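Local coordinates for AvrRxo1-ORF1 (Xanthomonas oryzae pv. oryzicola, PDB 4Z8T), which serves as a type III effector whose polynucleotide kinase domain probably transfers phosphate from a nucleotide, and is bound by its chaperone-like interactor AvrRxo1-ORF2, at residues Phe107-Ala112 with Gly117-Ser122; Gly72-Gly77 with Leu197-Glu202; Leu52-Ser57 with Lys99-Pro104; Thr76-Ile81 with Val155-Leu160. All coordinates share one frame; numbering follows the deposited sequence.

Contact 1: residues Phe107-Ala112 with Gly117-Ser122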
# COMPACT_ATOMS: atom_id res chain seq x y z
N PHE A 107 13.20 22.82 26.56
CA PHE A 107 14.24 23.80 26.91
C PHE A 107 14.58 24.74 25.77
O PHE A 107 15.30 25.73 25.96
CB PHE A 107 15.54 23.11 27.36
CG PHE A 107 15.39 22.31 28.62
CD1 PHE A 107 15.26 22.95 29.85
CD2 PHE A 107 15.39 20.92 28.60
CE1 PHE A 107 15.12 22.24 31.02
CE2 PHE A 107 15.25 20.19 29.77
CZ PHE A 107 15.12 20.86 30.99
N LYS A 108 14.08 24.42 24.58
CA LYS A 108 14.54 25.08 23.36
C LYS A 108 14.19 26.56 23.27
O LYS A 108 15.03 27.36 22.87
CB LYS A 108 14.04 24.36 22.11
CG LYS A 108 14.84 23.10 21.79
CD LYS A 108 14.47 22.55 20.43
CE LYS A 108 15.43 21.46 20.00
NZ LYS A 108 15.31 20.30 20.92
N SER A 109 12.97 26.92 23.64
CA SER A 109 12.56 28.31 23.57
C SER A 109 13.43 29.17 24.49
O SER A 109 13.93 30.22 24.08
CB SER A 109 11.09 28.46 23.95
OG SER A 109 10.70 29.82 23.90
N SER A 110 13.63 28.70 25.72
CA SER A 110 14.43 29.45 26.68
C SER A 110 15.87 29.57 26.21
O SER A 110 16.48 30.64 26.34
CB SER A 110 14.39 28.80 28.07
OG SER A 110 13.12 28.99 28.68
N LEU A 111 16.43 28.49 25.69
CA LEU A 111 17.82 28.54 25.22
C LEU A 111 17.94 29.44 24.00
O LEU A 111 18.94 30.14 23.82
CB LEU A 111 18.33 27.15 24.89
CG LEU A 111 18.45 26.22 26.10
CD1 LEU A 111 18.83 24.82 25.64
CD2 LEU A 111 19.50 26.76 27.08
N ALA A 112 16.90 29.43 23.17
CA ALA A 112 16.91 30.23 21.95
C ALA A 112 16.79 31.72 22.22
O ALA A 112 17.34 32.53 21.47
CB ALA A 112 15.80 29.77 20.99
N GLY A 117 15.00 38.31 25.55
CA GLY A 117 13.67 38.80 25.22
C GLY A 117 13.18 38.48 23.82
O GLY A 117 12.02 38.76 23.49
N ALA A 118 14.06 37.92 23.00
CA ALA A 118 13.70 37.54 21.64
C ALA A 118 14.48 36.30 21.24
O ALA A 118 15.58 36.07 21.74
CB ALA A 118 13.99 38.68 20.66
N LYS A 119 13.90 35.50 20.34
CA LYS A 119 14.60 34.32 19.85
C LYS A 119 15.69 34.74 18.89
O LYS A 119 15.41 35.36 17.86
CB LYS A 119 13.64 33.36 19.13
CG LYS A 119 12.71 32.58 20.04
CD LYS A 119 11.79 31.67 19.22
CE LYS A 119 10.92 30.81 20.13
NZ LYS A 119 10.10 29.83 19.34
N ILE A 120 16.92 34.39 19.21
CA ILE A 120 18.04 34.74 18.35
C ILE A 120 18.82 33.53 17.84
O ILE A 120 19.67 33.67 16.95
CB ILE A 120 18.94 35.75 19.04
CG1 ILE A 120 19.38 35.23 20.40
CG2 ILE A 120 18.19 37.06 19.23
CD1 ILE A 120 20.73 34.62 20.37
N PHE A 121 18.55 32.36 18.41
CA PHE A 121 19.12 31.11 17.90
C PHE A 121 18.00 30.24 17.34
O PHE A 121 16.87 30.29 17.82
CB PHE A 121 19.80 30.33 19.03
CG PHE A 121 20.98 31.02 19.63
CD1 PHE A 121 22.05 31.40 18.83
CD2 PHE A 121 21.04 31.25 21.00
CE1 PHE A 121 23.16 32.03 19.40
CE2 PHE A 121 22.14 31.88 21.57
CZ PHE A 121 23.20 32.27 20.77
N SER A 122 18.32 29.44 16.33
CA SER A 122 17.33 28.52 15.75
C SER A 122 17.20 27.27 16.61
O SER A 122 18.06 27.00 17.46
CB SER A 122 17.75 28.11 14.35
OG SER A 122 18.91 27.29 14.38
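Ala112 O at the end of a short helix receives two consecutive amides from the loop that follows. Ile120 N donates almost straight to it over 3.0 Å (N-H...O 167°), tilted from the carbonyl plane, whereas Phe121 N adds a longer, weak bond to the same oxygen. Phe121 sends its CB toward the helix, and with CG beside its own backbone N (chi1 -64°) the ring turns its edge to the neighbouring carbonyl of the same turn: CD2 comes to 3.7 Å from Leu111 O, which lies close to the ring plane. That oxygen is also hydrogen-bonded by Ser114 OG and Arg36 NH2. Ile120 holds CG1 between its backbone N and carbonyl carbon (chi1 54°), 3.5 Å from Ala112 O, and an unstaggered chi2 then lays CD1 over the centre of the Phe121 ring. The methyl CB of Ala112 meets the backbone of the same phenylalanine, 3.4 Å from Phe121 O. Farther out, Lys119 runs fully extended past the helix; its CE passes 3.9 Å from Ser109 OG, and its NZ goes on to a hydrogen bond with Pro201 O. The Phe121 side chain also packs on Thr6, Ile9 and Tyr10 of helix 6-10 and on Val126. Ser122 then caps helix 123-141, with Gln125 OE1 accepting from Ser122 N, a pattern consistent with a capping box in the loop joining helix 108-113 to helix 123-141.

Contact 2: residues Gly72-Gly77 with Leu197-Glu202. With SO4 (sulfate ion), chain E; SO4 (sulfate ion), chain D.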
# COMPACT_ATOMS: atom_id res chain seq x y z
N GLY A 72 5.51 7.97 19.84
CA GLY A 72 4.91 8.25 18.55
C GLY A 72 5.66 9.31 17.79
O GLY A 72 6.38 10.11 18.39
N ASN A 73 5.46 9.31 16.48
CA ASN A 73 6.14 10.25 15.60
C ASN A 73 5.67 11.69 15.82
O ASN A 73 4.67 11.96 16.48
CB ASN A 73 5.90 9.84 14.14
CG ASN A 73 6.89 10.48 13.19
OD1 ASN A 73 8.02 10.81 13.57
ND2 ASN A 73 6.47 10.65 11.93
N THR A 74 6.43 12.61 15.24
CA THR A 74 6.14 14.03 15.30
C THR A 74 4.72 14.37 14.83
O THR A 74 4.27 13.89 13.79
CB THR A 74 7.16 14.76 14.42
OG1 THR A 74 8.49 14.39 14.83
CG2 THR A 74 7.02 16.26 14.52
N ALA A 75 4.03 15.22 15.60
CA ALA A 75 2.75 15.78 15.19
C ALA A 75 1.72 14.73 14.81
O ALA A 75 1.01 14.87 13.80
CB ALA A 75 2.94 16.80 14.05
N THR A 76 1.62 13.70 15.64
CA THR A 76 0.65 12.63 15.43
C THR A 76 -0.59 12.78 16.30
O THR A 76 -1.51 11.97 16.22
CB THR A 76 1.27 11.25 15.70
OG1 THR A 76 1.95 11.27 16.97
CG2 THR A 76 2.27 10.89 14.60
N GLY A 77 -0.60 13.79 17.17
CA GLY A 77 -1.73 13.98 18.08
C GLY A 77 -1.48 13.49 19.48
O GLY A 77 -2.41 13.20 20.22
N LEU A 197 3.49 21.65 9.46
CA LEU A 197 3.27 22.93 8.78
C LEU A 197 2.30 23.83 9.53
O LEU A 197 2.38 25.06 9.40
CB LEU A 197 2.77 22.73 7.33
CG LEU A 197 3.77 22.09 6.36
CD1 LEU A 197 3.18 22.02 4.95
CD2 LEU A 197 5.11 22.85 6.31
N GLN A 198 1.41 23.25 10.33
CA GLN A 198 0.47 24.02 11.15
C GLN A 198 1.08 24.62 12.40
O GLN A 198 0.53 25.56 12.98
CB GLN A 198 -0.73 23.17 11.57
CG GLN A 198 -1.67 22.87 10.44
CD GLN A 198 -2.75 21.89 10.83
OE1 GLN A 198 -2.69 20.71 10.49
NE2 GLN A 198 -3.75 22.38 11.57
N ARG A 199 2.21 24.07 12.84
CA ARG A 199 2.87 24.59 14.03
C ARG A 199 3.49 25.94 13.72
O ARG A 199 4.28 26.05 12.79
CB ARG A 199 3.94 23.62 14.53
CG ARG A 199 3.34 22.35 15.10
CD ARG A 199 4.40 21.33 15.43
NE ARG A 199 3.81 20.23 16.17
CZ ARG A 199 4.50 19.22 16.70
NH1 ARG A 199 5.81 19.18 16.55
NH2 ARG A 199 3.86 18.27 17.36
N LYS A 200 3.12 26.96 14.48
CA LYS A 200 3.64 28.29 14.19
C LYS A 200 4.92 28.56 14.99
O LYS A 200 5.05 28.11 16.12
CB LYS A 200 2.55 29.33 14.43
CG LYS A 200 1.31 29.05 13.57
CD LYS A 200 0.30 30.19 13.61
CE LYS A 200 -0.67 30.05 14.77
NZ LYS A 200 -1.94 29.36 14.37
N PRO A 201 5.87 29.29 14.38
CA PRO A 201 7.18 29.56 15.00
C PRO A 201 7.05 30.31 16.32
O PRO A 201 7.96 30.24 17.15
CB PRO A 201 7.89 30.43 13.96
CG PRO A 201 7.22 30.10 12.67
CD PRO A 201 5.79 29.83 13.01
N GLU A 202 5.94 31.01 16.51
CA GLU A 202 5.67 31.69 17.78
C GLU A 202 5.23 30.70 18.86
O GLU A 202 5.12 31.06 20.03
CB GLU A 202 4.62 32.80 17.59
CG GLU A 202 3.41 32.44 16.71
CD GLU A 202 3.69 32.63 15.22
OE1 GLU A 202 4.87 32.65 14.82
OE2 GLU A 202 2.72 32.76 14.44
S SO4 E . 6.25 16.11 18.87
O1 SO4 E . 5.46 17.00 19.74
O2 SO4 E . 5.34 15.10 18.34
O3 SO4 E . 7.27 15.47 19.70
O4 SO4 E . 6.93 16.87 17.83
S SO4 D . 0.28 17.00 19.03
O1 SO4 D . 0.30 16.50 17.67
O2 SO4 D . -1.08 16.96 19.59
O3 SO4 D . 0.74 18.39 18.98
O4 SO4 D . 1.18 16.23 19.87
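Arg199 reaches out to Ala75 and Thr74 with its chain extended from CG to NE, laying one guanidinium face over the Ala75 methyl. CB of Ala75 sits 3.7 Å from Arg199 NH2, offset toward the rim of the flat group, so the touch is with the end of the guanidinium and not its middle. Thr74 comes in at a slant: its CG2, placed anti to the backbone N, lies 3.8 Å from Arg199 NH1, over neither a clear face nor a clear edge. These two methyl contacts leave the N-H edge turned to a sulfate ion (chain E). Arg199 NH1 donates to its O4 at 2.9 Å, nearly straight (167°), while NH2 gives O1 a weaker, more bent bond. From the other segment Ala75 N holds O2 of the same ion at 3.0 Å, so the anion joins the two segments, which share no direct hydrogen bond. Arg199 NH1 also bonds Pro206 O. Within the loop, Thr76 OG1 donates to Asn73 O over 2.8 Å across the type II turn Asn73-Thr76 and braces it. The 72-77 loop links strand 66-71 to helix 78-85 in the manner of a P-loop; Ala75 and Thr74 also pack on Val196 of helix 189-198, and Arg199 emerges just past the end of that helix, whose Leu197 packs against helices 304-315 and 322-331.

Contact 3: residues Leu52-Ser57 with Lys99-Pro104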
# COMPACT_ATOMS: atom_id res chain seq x y z
N LEU A 52 8.10 17.95 39.97
CA LEU A 52 7.69 17.57 41.31
C LEU A 52 6.21 17.84 41.50
O LEU A 52 5.51 17.07 42.15
CB LEU A 52 8.53 18.31 42.36
CG LEU A 52 8.36 17.87 43.82
CD1 LEU A 52 8.64 16.38 43.98
CD2 LEU A 52 9.29 18.69 44.71
N THR A 53 5.73 18.94 40.93
CA THR A 53 4.30 19.24 40.97
C THR A 53 3.51 18.10 40.33
O THR A 53 2.53 17.61 40.90
CB THR A 53 3.99 20.57 40.28
OG1 THR A 53 4.60 21.64 41.02
CG2 THR A 53 2.49 20.81 40.23
N LEU A 54 3.95 17.67 39.15
CA LEU A 54 3.31 16.55 38.46
C LEU A 54 3.30 15.33 39.36
O LEU A 54 2.26 14.70 39.57
CB LEU A 54 4.06 16.20 37.17
CG LEU A 54 3.93 17.08 35.93
CD1 LEU A 54 4.64 16.40 34.77
CD2 LEU A 54 2.46 17.34 35.59
N ALA A 55 4.46 15.01 39.92
CA ALA A 55 4.59 13.81 40.74
C ALA A 55 3.70 13.84 41.97
O ALA A 55 3.10 12.83 42.33
CB ALA A 55 6.04 13.59 41.13
N GLU A 56 3.60 15.00 42.62
CA GLU A 56 2.77 15.09 43.81
C GLU A 56 1.30 15.00 43.44
O GLU A 56 0.51 14.40 44.18
CB GLU A 56 3.04 16.39 44.58
CG GLU A 56 4.43 16.50 45.20
CD GLU A 56 4.64 15.60 46.41
OE1 GLU A 56 3.70 14.90 46.84
OE2 GLU A 56 5.77 15.60 46.95
N SER A 57 0.91 15.58 42.30
CA SER A 57 -0.47 15.44 41.82
C SER A 57 -0.83 13.99 41.57
O SER A 57 -1.87 13.51 42.04
CB SER A 57 -0.71 16.26 40.55
OG SER A 57 -2.05 16.11 40.08
N LYS A 99 3.95 21.55 31.64
CA LYS A 99 5.38 21.47 31.87
C LYS A 99 5.76 20.31 32.79
O LYS A 99 4.91 19.79 33.52
CB LYS A 99 5.90 22.79 32.46
CG LYS A 99 5.67 23.98 31.53
CD LYS A 99 6.29 25.25 32.09
CE LYS A 99 5.59 25.69 33.37
NZ LYS A 99 4.18 26.10 33.12
N GLY A 100 7.03 19.90 32.75
CA GLY A 100 7.54 18.92 33.69
C GLY A 100 7.90 17.58 33.07
O GLY A 100 8.42 16.69 33.75
N CYS A 101 7.65 17.44 31.77
CA CYS A 101 7.93 16.18 31.07
C CYS A 101 9.37 16.11 30.59
O CYS A 101 10.01 17.15 30.32
CB CYS A 101 6.99 16.00 29.88
SG CYS A 101 5.24 16.03 30.32
N VAL A 102 9.90 14.89 30.49
CA VAL A 102 11.24 14.68 29.93
C VAL A 102 11.19 14.74 28.41
O VAL A 102 10.60 13.87 27.76
CB VAL A 102 11.84 13.34 30.35
CG1 VAL A 102 13.22 13.16 29.71
CG2 VAL A 102 11.95 13.28 31.86
N ASN A 103 11.82 15.77 27.85
CA ASN A 103 11.71 16.11 26.44
C ASN A 103 12.67 17.28 26.21
O ASN A 103 12.48 18.33 26.80
CB ASN A 103 10.27 16.56 26.16
CG ASN A 103 10.03 16.92 24.71
OD1 ASN A 103 10.96 17.00 23.91
ND2 ASN A 103 8.77 17.16 24.38
N PRO A 104 13.68 17.10 25.34
CA PRO A 104 14.63 18.19 25.08
C PRO A 104 13.96 19.44 24.54
O PRO A 104 14.40 20.56 24.81
CB PRO A 104 15.56 17.61 24.00
CG PRO A 104 14.81 16.44 23.42
CD PRO A 104 13.98 15.89 24.56
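Lys99 O, which accepts a hydrogen bond from Thr96 OG1, also has the branched end of Leu54 packed against it. Leu54 CD1 comes closest to Lys99 O, at 3.6 Å, and Leu54 CG and Leu54 CD2 follow at 3.8 and 4.0 Å, so the leucine covers a carbonyl that already has its polar partner. Leu54 points its CB from the helix toward the loop, and chi1 of -75° sets CG beside the backbone N and carries the isopropyl group forward. The same CD1 lies 3.9 Å from the carbonyl carbon of Gly100; this glycine takes a positive phi of 112°, and with no CB of its own it lets the methyl come right up to the main chain. Leu54 CD1 also meets Cys101 SG at 4.5 Å, a looser apolar touch, and no hydrogen bond runs between the two segments. Beyond the glycine the chain straightens: Val102 exchanges backbone hydrogen bonds with Val155 and Asp157 in the pattern of a parallel pair, so this loop runs along the edge strand in the parallel part of the central mixed sheet of a P-loop NTPase fold, and Leu54 joins the long helix 34-60 to that edge. Leu54 is further packed by Ala92 and Leu93 of helix 87-95, and Cys101 shares Leu93 with it. Along the same helical face, Ser57 OG is hydrogen-bonded to Lys95 NZ. At the other end of the loop, Pro104 packs on Ser98 of the AvrRxo1-ORF2 chain.

Contact 4: residues Thr76-Ile81 with Val155-Leu160. With SO4 (sulfate ion), chain D; SO4 (sulfate ion), chain C.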
# COMPACT_ATOMS: atom_id res chain seq x y z
N THR A 76 1.62 13.70 15.64
CA THR A 76 0.65 12.63 15.43
C THR A 76 -0.59 12.78 16.30
O THR A 76 -1.51 11.97 16.22
CB THR A 76 1.27 11.25 15.70
OG1 THR A 76 1.95 11.27 16.97
CG2 THR A 76 2.27 10.89 14.60
N GLY A 77 -0.60 13.79 17.17
CA GLY A 77 -1.73 13.98 18.08
C GLY A 77 -1.48 13.49 19.48
O GLY A 77 -2.41 13.20 20.22
N LYS A 78 -0.20 13.41 19.86
CA LYS A 78 0.18 12.85 21.15
C LYS A 78 -0.40 13.63 22.32
O LYS A 78 -0.91 13.04 23.28
CB LYS A 78 1.71 12.75 21.26
CG LYS A 78 2.31 11.83 20.20
CD LYS A 78 3.83 11.89 20.14
CE LYS A 78 4.46 11.35 21.39
NZ LYS A 78 5.95 11.13 21.22
N THR A 79 -0.33 14.96 22.25
CA THR A 79 -0.82 15.79 23.34
C THR A 79 -2.32 15.60 23.61
O THR A 79 -2.74 15.44 24.76
CB THR A 79 -0.47 17.26 23.10
OG1 THR A 79 0.96 17.38 23.04
CG2 THR A 79 -1.01 18.13 24.22
N ARG A 80 -3.12 15.58 22.55
CA ARG A 80 -4.55 15.37 22.69
C ARG A 80 -4.87 13.99 23.28
O ARG A 80 -5.77 13.85 24.12
CB ARG A 80 -5.25 15.56 21.34
CG ARG A 80 -6.77 15.58 21.44
CD ARG A 80 -7.41 15.76 20.07
NE ARG A 80 -8.79 15.31 20.07
CZ ARG A 80 -9.81 16.03 20.53
NH1 ARG A 80 -9.59 17.23 21.03
NH2 ARG A 80 -11.04 15.54 20.50
N ILE A 81 -4.13 12.96 22.86
CA ILE A 81 -4.31 11.63 23.45
C ILE A 81 -3.98 11.60 24.95
O ILE A 81 -4.75 11.04 25.75
CB ILE A 81 -3.50 10.55 22.70
CG1 ILE A 81 -4.20 10.21 21.38
CG2 ILE A 81 -3.35 9.29 23.55
CD1 ILE A 81 -5.52 9.48 21.54
N VAL A 155 7.17 11.62 33.30
CA VAL A 155 6.60 11.52 31.97
C VAL A 155 7.69 11.66 30.93
O VAL A 155 8.46 12.62 30.96
CB VAL A 155 5.55 12.62 31.71
CG1 VAL A 155 4.89 12.41 30.34
CG2 VAL A 155 4.52 12.64 32.80
N VAL A 156 7.76 10.70 30.01
CA VAL A 156 8.75 10.74 28.94
C VAL A 156 8.00 10.96 27.65
O VAL A 156 7.18 10.15 27.24
CB VAL A 156 9.59 9.44 28.88
CG1 VAL A 156 10.62 9.52 27.74
CG2 VAL A 156 10.30 9.22 30.20
N ASP A 157 8.27 12.11 27.04
CA ASP A 157 7.57 12.60 25.89
C ASP A 157 8.60 12.69 24.75
O ASP A 157 9.16 13.75 24.51
CB ASP A 157 7.06 14.00 26.24
CG ASP A 157 6.22 14.60 25.16
OD1 ASP A 157 5.83 13.87 24.22
OD2 ASP A 157 5.95 15.82 25.25
N LYS A 158 8.85 11.57 24.09
CA LYS A 158 9.87 11.46 23.05
C LYS A 158 9.31 10.52 22.01
O LYS A 158 8.32 9.82 22.26
CB LYS A 158 11.15 10.84 23.61
CG LYS A 158 11.88 11.68 24.65
CD LYS A 158 13.15 10.95 25.06
CE LYS A 158 13.89 11.69 26.15
NZ LYS A 158 15.28 11.17 26.27
N ARG A 159 9.94 10.49 20.84
CA ARG A 159 9.46 9.59 19.79
C ARG A 159 9.50 8.13 20.23
O ARG A 159 8.57 7.37 19.94
CB ARG A 159 10.26 9.77 18.51
CG ARG A 159 9.69 8.97 17.33
CD ARG A 159 10.42 9.22 16.01
NE ARG A 159 10.24 10.59 15.55
CZ ARG A 159 11.12 11.57 15.73
NH1 ARG A 159 12.25 11.33 16.37
NH2 ARG A 159 10.85 12.79 15.29
N LEU A 160 10.58 7.76 20.94
CA LEU A 160 10.77 6.41 21.48
C LEU A 160 10.62 5.35 20.40
O LEU A 160 10.01 4.30 20.63
CB LEU A 160 9.81 6.13 22.64
CG LEU A 160 9.89 7.09 23.83
CD1 LEU A 160 8.75 6.86 24.81
CD2 LEU A 160 11.25 6.97 24.53
S SO4 D . 0.28 17.00 19.03
O1 SO4 D . 0.30 16.50 17.67
O2 SO4 D . -1.08 16.96 19.59
O3 SO4 D . 0.74 18.39 18.98
O4 SO4 D . 1.18 16.23 19.87
S SO4 C . 14.14 8.54 17.96
O1 SO4 C . 13.03 7.77 18.50
O2 SO4 C . 13.89 8.92 16.57
O3 SO4 C . 15.37 7.75 18.02
O4 SO4 C . 14.33 9.75 18.76
O HOH W 1 7.15 13.61 21.64
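Lys78 NZ spans the gap to the 155-160 segment and donates to Lys158 O at 2.9 Å. The ammonium sits well above the carbonyl plane (C=O...N 109°), so the bond is of ordinary length but approaches from above the plane, not along a lone pair. Lys78 NZ has three more acceptors: Gly72 O, Leu70 O and a water 2.8 Å from NZ, four partners in all for three protons, so they probably share them. A bend at chi3 (66°) steers the outward-running chain to these acceptors. The water also lies 2.9 Å from Asp157 OD1 and probably donates to it, linking the two charges indirectly; the direct separation of Lys78 NZ and Asp157 OD1, 4.1 Å, is too long for a salt bridge. Asp157 OD2 has a weak hydrogen bond from Asn103 ND2. Backbone amides of the helix start serve a sulfate (chain D): Gly77 N reaches O1 at 2.9 Å and Thr79 N reaches O4 at 3.1 Å, nearly straight at 171°. Such a nest fits a Walker A phosphate loop. All three side-chain nitrogens of Arg159 are engaged: NH1 binds O2 of another sulfate (chain C) at 2.9 Å, NE goes to Asn73 OD1, and NH2 to Thr74 OG1 and to Ser98 O of the AvrRxo1-ORF2 chain. Helix 78-85 starts beside the end of strand 154-157, the outer neighbour of strand 66-71; Lys78 also packs on Ile185 of strand 179-185, and Leu160 on helix 163-176.

Overall arrangement
All four contacts lie within the part of the chain related to Zeta toxin kinases. Contacts 2 and 4 share Thr76 and Gly77, their centres about 11 Å apart, and surround the loop between strand 66-71 and helix 78-85 with the two sulfates held by its amides (chains D and E), consistent with a nucleotide-phosphate site. Contact 3 lies about 14 Å from the centre of contact 4, joined to it by the backbone pairing of 99-104 with strand 154-157. Along the chain contact 3 closes before contact 1 opens, and contact 1 is nested within the loops closed by contacts 2 and 4. Although its centre is about 18 Å from that of contact 2, Lys119 meets Pro201.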